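Local structure of protein interacting with Hsp90 1 (Saccharomyces cerevisiae, 4CGU) at residues P113-A118 against A141-F146; I97-K102 against G126-P131; L122-K127 against R152-Y157. The protein takes part in pre-rRNA processing and is required for the NOP58-snoRNA interaction, the chain here being its C-terminal CS domain. All blocks are in the same frame, centred on the assembly; numbering follows the deposited sequence. Where two conformers were deposited one is given.

Contact 1: P113-A118 against A141-F146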
loop_
_atom_site.group_PDB
_atom_site.type_symbol
_atom_site.label_atom_id
_atom_site.label_comp_id
_atom_site.label_asym_id
_atom_site.label_seq_id
_atom_site.Cartn_x
_atom_site.Cartn_y
_atom_site.Cartn_z
ATOM N N PRO B 113 3.758 13.296 -0.030
ATOM C CA PRO B 113 3.653 12.568 1.237
ATOM C C PRO B 113 4.271 11.178 1.180
ATOM O O PRO B 113 4.320 10.544 0.125
ATOM C CB PRO B 113 2.139 12.465 1.463
ATOM C CG PRO B 113 1.540 13.525 0.592
ATOM C CD PRO B 113 2.435 13.590 -0.603
ATOM N N SER B 114 4.735 10.713 2.331
ATOM C CA SER B 114 5.294 9.378 2.453
ATOM C C SER B 114 4.915 8.794 3.808
ATOM O O SER B 114 4.753 9.521 4.773
ATOM C CB SER B 114 6.817 9.420 2.304
ATOM O OG SER B 114 7.391 10.213 3.326
ATOM N N TYR B 115 4.766 7.479 3.880
ATOM C CA TYR B 115 4.421 6.835 5.133
ATOM C C TYR B 115 5.556 5.940 5.594
ATOM O O TYR B 115 5.964 5.029 4.877
ATOM C CB TYR B 115 3.141 6.009 4.988
ATOM C CG TYR B 115 2.788 5.225 6.230
ATOM C CD1 TYR B 115 2.391 5.870 7.393
ATOM C CD2 TYR B 115 2.850 3.836 6.239
ATOM C CE1 TYR B 115 2.064 5.154 8.530
ATOM C CE2 TYR B 115 2.527 3.111 7.372
ATOM C CZ TYR B 115 2.135 3.776 8.514
ATOM O OH TYR B 115 1.810 3.057 9.640
ATOM N N ASN B 116 6.051 6.209 6.796
ATOM C CA ASN B 116 7.100 5.410 7.414
ATOM C C ASN B 116 6.491 4.320 8.304
ATOM O O ASN B 116 5.862 4.619 9.314
ATOM C CB ASN B 116 8.028 6.317 8.229
ATOM C CG ASN B 116 9.274 5.597 8.706
ATOM O OD1 ASN B 116 9.201 4.683 9.530
ATOM N ND2 ASN B 116 10.426 6.003 8.187
ATOM N N PHE B 117 6.684 3.060 7.925
ATOM C CA PHE B 117 6.000 1.945 8.580
ATOM C C PHE B 117 6.370 1.770 10.056
ATOM O O PHE B 117 5.494 1.603 10.903
ATOM C CB PHE B 117 6.255 0.631 7.826
ATOM C CG PHE B 117 5.871 0.674 6.367
ATOM C CD1 PHE B 117 4.552 0.507 5.977
ATOM C CD2 PHE B 117 6.835 0.858 5.388
ATOM C CE1 PHE B 117 4.200 0.542 4.641
ATOM C CE2 PHE B 117 6.491 0.884 4.054
ATOM C CZ PHE B 117 5.163 0.734 3.681
ATOM N N ALA B 118 7.664 1.795 10.354
ATOM C CA ALA B 118 8.145 1.562 11.715
ATOM C C ALA B 118 7.813 2.716 12.652
ATOM O O ALA B 118 7.512 2.503 13.821
ATOM C CB ALA B 118 9.653 1.293 11.713
ATOM N N ALA B 141 -1.967 1.209 1.721
ATOM C CA ALA B 141 -2.804 1.118 0.537
ATOM C C ALA B 141 -4.125 1.859 0.738
ATOM O O ALA B 141 -4.721 2.338 -0.220
ATOM C CB ALA B 141 -3.061 -0.346 0.182
ATOM N N ASP B 142 -4.569 1.958 1.991
ATOM C CA ASP B 142 -5.883 2.520 2.303
ATOM C C ASP B 142 -5.828 3.979 2.744
ATOM O O ASP B 142 -6.867 4.595 2.993
ATOM C CB ASP B 142 -6.584 1.691 3.383
ATOM C CG ASP B 142 -6.886 0.273 2.930
ATOM O OD1 ASP B 142 -6.928 0.039 1.704
ATOM O OD2 ASP B 142 -7.088 -0.604 3.800
ATOM N N ILE B 143 -4.623 4.529 2.855
ATOM C CA ILE B 143 -4.484 5.946 3.169
ATOM C C ILE B 143 -4.933 6.773 1.977
ATOM O O ILE B 143 -4.279 6.779 0.938
ATOM C CB ILE B 143 -3.035 6.314 3.529
ATOM C CG1 ILE B 143 -2.556 5.468 4.714
ATOM C CG2 ILE B 143 -2.919 7.823 3.827
ATOM C CD1 ILE B 143 -1.100 5.689 5.078
ATOM N N LYS B 144 -6.062 7.459 2.123
ATOM C CA LYS B 144 -6.608 8.266 1.038
ATOM C C LYS B 144 -6.325 9.736 1.283
ATOM O O LYS B 144 -6.714 10.282 2.313
ATOM C CB LYS B 144 -8.117 8.046 0.903
ATOM C CG LYS B 144 -8.504 6.605 0.618
ATOM C CD LYS B 144 -7.865 6.117 -0.677
ATOM C CE LYS B 144 -7.949 4.604 -0.812
ATOM N NZ LYS B 144 -6.639 4.030 -1.249
ATOM N N ILE B 145 -5.657 10.375 0.329
ATOM C CA ILE B 145 -5.332 11.793 0.432
ATOM C C ILE B 145 -5.907 12.591 -0.737
ATOM O O ILE B 145 -5.545 12.366 -1.892
ATOM C CB ILE B 145 -3.808 12.016 0.474
ATOM C CG1 ILE B 145 -3.178 11.234 1.629
ATOM C CG2 ILE B 145 -3.492 13.496 0.596
ATOM C CD1 ILE B 145 -1.685 11.443 1.762
ATOM N N PHE B 146 -6.798 13.528 -0.424
ATOM C CA PHE B 146 -7.404 14.406 -1.417
ATOM C C PHE B 146 -6.930 15.836 -1.215
ATOM O O PHE B 146 -6.816 16.312 -0.089
ATOM C CB PHE B 146 -8.928 14.381 -1.309
ATOM C CG PHE B 146 -9.525 13.011 -1.431
ATOM C CD1 PHE B 146 -9.764 12.455 -2.676
ATOM C CD2 PHE B 146 -9.854 12.283 -0.300
ATOM C CE1 PHE B 146 -10.317 11.195 -2.790
ATOM C CE2 PHE B 146 -10.409 11.027 -0.408
ATOM C CZ PHE B 146 -10.643 10.481 -1.655
#
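The beta sandwich of the Pih1 CS domain, a member of the HSP20 clan, is closed here at one edge of its core, where Pro113, just before strand 114-116, and Tyr115 within it meet Ile145 of strand 144-148 and Ile143 just ahead of that strand. Strand 114-116 is an outermost strand of the three-stranded sheet, and 144-148 of the four-stranded one. The joint is wholly apolar, made by two buried pairs. In the first, CD1 of Ile145 reaches the pyrrolidine ring of Pro113, 4.0 Å from CB. It lies equally near CG, so the methyl rests against the CB-CG side of the ring, and the two side chains run aslant to one another. A proline suits this place because its ring is compact and apolar.

The second pair meets at about a right angle. CD1 of Ile143 is set over one face of the Tyr115 ring, 4.1 Å from CG and displaced toward the rim. The opposite face carries the backbone N of Phe117. Tyrosine serves both ends of this position: its ring is buried in the core, while its hydroxyl is hydrogen-bonded to Asn120. Both edge strands also pair in antiparallel fashion with a strand of the partner protein, so the sheets run on across that interface.

The loop before strand 144-148 is tied back on itself, since NZ of Lys144 donates to O of Ala141 at 2.8 Å, in the carbonyl plane. Nearby, in Ile143, CG1 stands anti to the carbonyl carbon (chi1 -58°) and the extended chain delivers CD1 to Tyr115 CD1 at 4.2 Å.

Contact 2: I97-K102 against G126-P131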
loop_
_atom_site.group_PDB
_atom_site.type_symbol
_atom_site.label_atom_id
_atom_site.label_comp_id
_atom_site.label_asym_id
_atom_site.label_seq_id
_atom_site.Cartn_x
_atom_site.Cartn_y
_atom_site.Cartn_z
ATOM N N ILE B 97 -7.682 13.579 8.856
ATOM C CA ILE B 97 -6.760 14.675 9.116
ATOM C C ILE B 97 -7.012 15.782 8.103
ATOM O O ILE B 97 -7.051 15.524 6.905
ATOM C CB ILE B 97 -5.305 14.211 8.964
ATOM C CG1 ILE B 97 -5.079 12.929 9.769
ATOM C CG2 ILE B 97 -4.335 15.314 9.382
ATOM C CD1 ILE B 97 -3.781 12.240 9.450
ATOM N N LEU B 98 -7.198 17.004 8.591
ATOM C CA LEU B 98 -7.297 18.186 7.743
ATOM C C LEU B 98 -6.041 19.023 7.876
ATOM O O LEU B 98 -5.673 19.437 8.976
ATOM C CB LEU B 98 -8.495 19.050 8.144
ATOM C CG LEU B 98 -9.879 18.410 8.137
ATOM C CD1 LEU B 98 -10.964 19.466 8.306
ATOM C CD2 LEU B 98 -10.083 17.642 6.855
ATOM N N ILE B 99 -5.378 19.271 6.755
ATOM C CA ILE B 99 -4.231 20.162 6.755
ATOM C C ILE B 99 -4.581 21.382 5.924
ATOM O O ILE B 99 -4.873 21.270 4.737
ATOM C CB ILE B 99 -2.983 19.491 6.176
ATOM C CG1 ILE B 99 -2.665 18.208 6.949
ATOM C CG2 ILE B 99 -1.804 20.468 6.192
ATOM C CD1 ILE B 99 -1.324 17.621 6.613
ATOM N N GLU B 100 -4.557 22.548 6.558
ATOM C CA GLU B 100 -5.014 23.771 5.923
ATOM C C GLU B 100 -3.918 24.836 5.884
ATOM O O GLU B 100 -3.283 25.117 6.896
ATOM C CB GLU B 100 -6.233 24.296 6.681
ATOM C CG GLU B 100 -6.877 25.506 6.068
ATOM C CD GLU B 100 -8.177 25.889 6.753
ATOM O OE1 GLU B 100 -8.725 25.054 7.506
ATOM O OE2 GLU B 100 -8.646 27.028 6.542
ATOM N N ASN B 101 -3.685 25.422 4.714
ATOM C CA ASN B 101 -2.732 26.521 4.611
ATOM C C ASN B 101 -3.442 27.850 4.854
ATOM O O ASN B 101 -4.402 28.182 4.159
ATOM C CB ASN B 101 -2.039 26.516 3.247
ATOM C CG ASN B 101 -0.831 27.450 3.192
ATOM O OD1 ASN B 101 -0.665 28.335 4.036
ATOM N ND2 ASN B 101 0.016 27.252 2.187
ATOM N N LYS B 102 -2.964 28.603 5.841
ATOM C CA LYS B 102 -3.602 29.857 6.244
ATOM C C LYS B 102 -2.848 31.102 5.780
ATOM O O LYS B 102 -3.301 32.223 6.006
ATOM C CB LYS B 102 -3.742 29.911 7.768
ATOM C CG LYS B 102 -4.482 28.737 8.374
ATOM C CD LYS B 102 -5.983 28.926 8.298
ATOM C CE LYS B 102 -6.693 28.011 9.285
ATOM N NZ LYS B 102 -8.169 28.191 9.261
ATOM N N GLY B 126 8.569 18.794 3.693
ATOM C CA GLY B 126 9.727 19.139 4.498
ATOM C C GLY B 126 9.348 19.714 5.848
ATOM O O GLY B 126 9.976 19.417 6.865
ATOM N N LYS B 127 8.302 20.531 5.855
ATOM C CA LYS B 127 7.839 21.176 7.074
ATOM C C LYS B 127 7.056 20.232 7.982
ATOM O O LYS B 127 7.275 20.200 9.193
ATOM C CB LYS B 127 6.966 22.387 6.728
ATOM N N LEU B 128 6.160 19.447 7.391
ATOM C CA LEU B 128 5.068 18.851 8.154
ATOM C C LEU B 128 5.048 17.322 8.231
ATOM O O LEU B 128 5.269 16.632 7.237
ATOM C CB LEU B 128 3.739 19.370 7.600
ATOM C CG LEU B 128 2.472 19.188 8.431
ATOM C CD1 LEU B 128 2.707 19.580 9.874
ATOM C CD2 LEU B 128 1.370 20.038 7.838
ATOM N N SER B 129 4.776 16.806 9.426
ATOM C CA SER B 129 4.629 15.370 9.635
ATOM C C SER B 129 3.519 15.089 10.643
ATOM O O SER B 129 3.415 15.761 11.670
ATOM C CB SER B 129 5.939 14.756 10.126
ATOM O OG SER B 129 6.193 15.118 11.472
ATOM N N ILE B 130 2.694 14.095 10.342
ATOM C CA ILE B 130 1.598 13.708 11.212
ATOM C C ILE B 130 1.847 12.306 11.732
ATOM O O ILE B 130 1.644 11.323 11.008
ATOM C CB ILE B 130 0.260 13.669 10.453
ATOM C CG1 ILE B 130 0.175 14.807 9.436
ATOM C CG2 ILE B 130 -0.918 13.696 11.433
ATOM C CD1 ILE B 130 -0.035 16.158 10.056
ATOM N N PRO B 131 2.313 12.196 12.980
ATOM C CA PRO B 131 2.346 10.867 13.590
ATOM C C PRO B 131 0.916 10.368 13.687
ATOM O O PRO B 131 0.021 11.169 13.942
ATOM C CB PRO B 131 2.909 11.138 14.987
ATOM C CG PRO B 131 3.671 12.412 14.850
ATOM C CD PRO B 131 2.908 13.225 13.845
#
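Ile130 and Ile99 lose the most surface in this contact, and together with Ile97 and Leu128 they pack between the two sheets of the CS-domain beta sandwich. Strand 95-101 belongs to the four-stranded sheet and strand 129-131 to the three-stranded one. Their inward side chains meet across the layer between the sheets, with CA of Ile97 8.7 Å from CA of Ile130.

Ile130 uses both of its branches. Its CG2 methyl touches CD1 of Ile97 at 3.8 Å, in a pairing where the two side chains run past each other in opposite directions. Its other branch turns back, with chi2 near -73°, and brings CD1 to meet CD1 of Ile99 tip to tip at 4.0 Å. A beta-branched residue suits this place because one side chain can serve two neighbours of the opposite sheet.

Ile99 is likewise split between two partners. Besides Ile130, it faces Leu128 end to end: CD2 of Leu128 approaches CG2 of Ile99 at 3.6 Å and CD1 of the same isoleucine at 3.8 Å, so one leucine methyl lies against both branches. CG of Leu128 is anti to the backbone N (chi1 -165°), which carries the isobutyl group inward although Leu128 itself is only partly buried and precedes the strand.

Around this row, Ile97 also packs on Leu132 and Val83, while Ile99 and Leu128 both touch Tyr81 of strand 81-87. Apart from this row, Glu100, which touches nothing across the contact, pairs with Lys102 just past the strand in a salt bridge, Lys102 NZ to Glu100 OE2 3.0 Å.

Contact 3: L122-K127 against R152-Y157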
loop_
_atom_site.group_PDB
_atom_site.type_symbol
_atom_site.label_atom_id
_atom_site.label_comp_id
_atom_site.label_asym_id
_atom_site.label_seq_id
_atom_site.Cartn_x
_atom_site.Cartn_y
_atom_site.Cartn_z
ATOM N N LEU B 122 3.109 9.777 9.027
ATOM C CA LEU B 122 2.830 10.227 7.677
ATOM C C LEU B 122 3.479 11.583 7.447
ATOM O O LEU B 122 3.025 12.591 7.966
ATOM C CB LEU B 122 1.322 10.327 7.445
ATOM C CG LEU B 122 0.922 10.820 6.052
ATOM C CD1 LEU B 122 1.437 9.875 4.971
ATOM C CD2 LEU B 122 -0.582 10.969 5.950
ATOM N N TYR B 123 4.556 11.599 6.675
ATOM C CA TYR B 123 5.230 12.837 6.330
ATOM C C TYR B 123 4.486 13.480 5.184
ATOM O O TYR B 123 4.069 12.794 4.254
ATOM C CB TYR B 123 6.687 12.559 5.957
ATOM C CG TYR B 123 7.490 12.076 7.143
ATOM C CD1 TYR B 123 8.102 12.980 8.008
ATOM C CD2 TYR B 123 7.610 10.718 7.417
ATOM C CE1 TYR B 123 8.827 12.542 9.106
ATOM C CE2 TYR B 123 8.336 10.271 8.507
ATOM C CZ TYR B 123 8.939 11.185 9.349
ATOM O OH TYR B 123 9.652 10.737 10.438
ATOM N N ILE B 124 4.295 14.791 5.266
ATOM C CA ILE B 124 3.536 15.522 4.256
ATOM C C ILE B 124 4.478 16.272 3.321
ATOM O O ILE B 124 4.391 16.139 2.102
ATOM C CB ILE B 124 2.530 16.492 4.908
ATOM C CG1 ILE B 124 1.537 15.706 5.767
ATOM C CG2 ILE B 124 1.794 17.314 3.846
ATOM C CD1 ILE B 124 0.699 14.691 4.988
ATOM N N ASN B 125 5.371 17.061 3.907
ATOM C CA ASN B 125 6.498 17.637 3.181
ATOM C C ASN B 125 7.648 17.940 4.128
ATOM O O ASN B 125 7.701 17.401 5.231
ATOM C CB ASN B 125 6.097 18.870 2.355
ATOM C CG ASN B 125 5.376 19.937 3.173
ATOM O OD1 ASN B 125 5.623 20.112 4.368
ATOM N ND2 ASN B 125 4.482 20.669 2.512
ATOM N N GLY B 126 8.569 18.794 3.693
ATOM C CA GLY B 126 9.727 19.139 4.498
ATOM C C GLY B 126 9.348 19.714 5.848
ATOM O O GLY B 126 9.976 19.417 6.865
ATOM N N LYS B 127 8.302 20.531 5.855
ATOM C CA LYS B 127 7.839 21.176 7.074
ATOM C C LYS B 127 7.056 20.232 7.982
ATOM O O LYS B 127 7.275 20.200 9.193
ATOM C CB LYS B 127 6.966 22.387 6.728
ATOM N N ARG B 152 -7.017 25.224 -0.518
ATOM C CA ARG B 152 -5.671 24.873 -0.080
ATOM C C ARG B 152 -5.754 23.916 1.099
ATOM O O ARG B 152 -5.170 24.152 2.158
ATOM C CB ARG B 152 -4.854 26.122 0.267
ATOM C CG ARG B 152 -4.484 26.965 -0.953
ATOM C CD ARG B 152 -3.623 28.151 -0.563
ATOM N NE ARG B 152 -4.278 28.961 0.457
ATOM C CZ ARG B 152 -3.684 29.937 1.131
ATOM N NH1 ARG B 152 -2.411 30.231 0.890
ATOM N NH2 ARG B 152 -4.362 30.618 2.047
ATOM N N THR B 153 -6.514 22.844 0.918
ATOM C CA THR B 153 -6.740 21.918 2.015
ATOM C C THR B 153 -6.451 20.484 1.589
ATOM O O THR B 153 -6.862 20.051 0.511
ATOM C CB THR B 153 -8.183 22.037 2.561
ATOM O OG1 THR B 153 -8.404 23.368 3.047
ATOM C CG2 THR B 153 -8.413 21.062 3.702
ATOM N N LEU B 154 -5.698 19.778 2.425
ATOM C CA LEU B 154 -5.509 18.339 2.304
ATOM C C LEU B 154 -6.469 17.631 3.248
ATOM O O LEU B 154 -6.555 17.983 4.427
ATOM C CB LEU B 154 -4.082 17.942 2.682
ATOM C CG LEU B 154 -2.935 18.045 1.682
ATOM C CD1 LEU B 154 -1.664 17.473 2.308
ATOM C CD2 LEU B 154 -3.260 17.343 0.372
ATOM N N TYR B 155 -7.193 16.649 2.714
ATOM C CA TYR B 155 -8.069 15.769 3.478
ATOM C C TYR B 155 -7.472 14.372 3.445
ATOM O O TYR B 155 -7.324 13.790 2.377
ATOM C CB TYR B 155 -9.457 15.695 2.831
ATOM C CG TYR B 155 -10.233 16.991 2.826
ATOM C CD1 TYR B 155 -9.976 17.978 1.882
ATOM C CD2 TYR B 155 -11.236 17.223 3.757
ATOM C CE1 TYR B 155 -10.692 19.167 1.876
ATOM C CE2 TYR B 155 -11.955 18.406 3.762
ATOM C CZ TYR B 155 -11.681 19.373 2.821
ATOM O OH TYR B 155 -12.400 20.546 2.825
ATOM N N ILE B 156 -7.145 13.823 4.609
ATOM C CA ILE B 156 -6.530 12.505 4.687
ATOM C C ILE B 156 -7.398 11.527 5.479
ATOM O O ILE B 156 -7.734 11.781 6.630
ATOM C CB ILE B 156 -5.141 12.597 5.336
ATOM C CG1 ILE B 156 -4.264 13.576 4.548
ATOM C CG2 ILE B 156 -4.504 11.220 5.435
ATOM C CD1 ILE B 156 -3.004 13.986 5.270
ATOM N N TYR B 157 -7.762 10.413 4.854
ATOM C CA TYR B 157 -8.618 9.422 5.499
ATOM C C TYR B 157 -7.878 8.115 5.699
ATOM O O TYR B 157 -7.349 7.540 4.747
ATOM C CB TYR B 157 -9.885 9.186 4.678
ATOM C CG TYR B 157 -10.762 10.412 4.575
ATOM C CD1 TYR B 157 -10.529 11.381 3.604
ATOM C CD2 TYR B 157 -11.818 10.611 5.462
ATOM C CE1 TYR B 157 -11.332 12.510 3.510
ATOM C CE2 TYR B 157 -12.618 11.736 5.378
ATOM C CZ TYR B 157 -12.371 12.679 4.403
ATOM O OH TYR B 157 -13.171 13.791 4.321
#
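Ile156 overlaps Leu122 and Ile124 at the middle of the CS-domain beta sandwich, where strand 153-157 of the four-stranded sheet faces strand 121-123 and the turn that follows it. The CD1 methyl of Ile156 is the shared point: it lies 3.8 Å from CD1 of Ile124 and 3.9 Å from CD2 of Leu122. Both encounters are tip to tip, because side chains from the two sheets point at each other across the layer. CD2 of Leu122 also meets CG2 of Ile156 at 4.0 Å, which brings that methyl against the second branch of Ile156.

Ile124 sends its two branches to different neighbours. While CD1 goes to Ile156, the CG2 methyl reaches CD1 of Leu154 at 3.8 Å, the two side chains lying alongside, pointing opposite ways. With chi2 at -61°, CD1 of Ile124 folds back rather than extending away from CA; it stays close to CG2, yet the two methyls meet different partners. Leucine and isoleucine fit here because this is a buried interior of the fold, needing branched hydrocarbon of moderate length to span the gap between the backbones, 9.7 Å from CA of Ile124 to CA of Leu154.

Beyond the pairs, Ile124 and Leu154 both pack on Phe111, and Leu154 on Ile145 of the neighbouring strand 144-148. Leu122 and Leu154 also touch apolar side chains of the partner protein, so this core reaches its interface. Arg152 and Thr153 face Ile148 as a G1 beta bulge, at the start of strand 153-157.

The turn after Ile124 is fastened by Asn125, whose OD1 receives a hydrogen bond from Leu128 N; the bond to OD1 from Lys127 N, 3.1 Å long and bent to 129°, is weak.

How the contacts relate
All three contacts join the same two sheets of one sandwich, and each does so by apolar side chains. Contact 3 lies nearest the chain centre, with contact 2 about 5 Å from it between centres; their segments share Gly126 and Lys127 and are linked by backbone bonds such as Ile130 N to Leu122 O. Contact 1 is farther out, at two edge strands and the residues leading into them; its four touching residues are all buried, as in contact 3, whereas in contact 2 Leu128 is partly exposed. Contact 1 takes in a proline and a tyrosine ring, the others isoleucine and leucine alone. Contacts 1 and 3 adjoin the partner protein; no other chain touches the segments of contact 2.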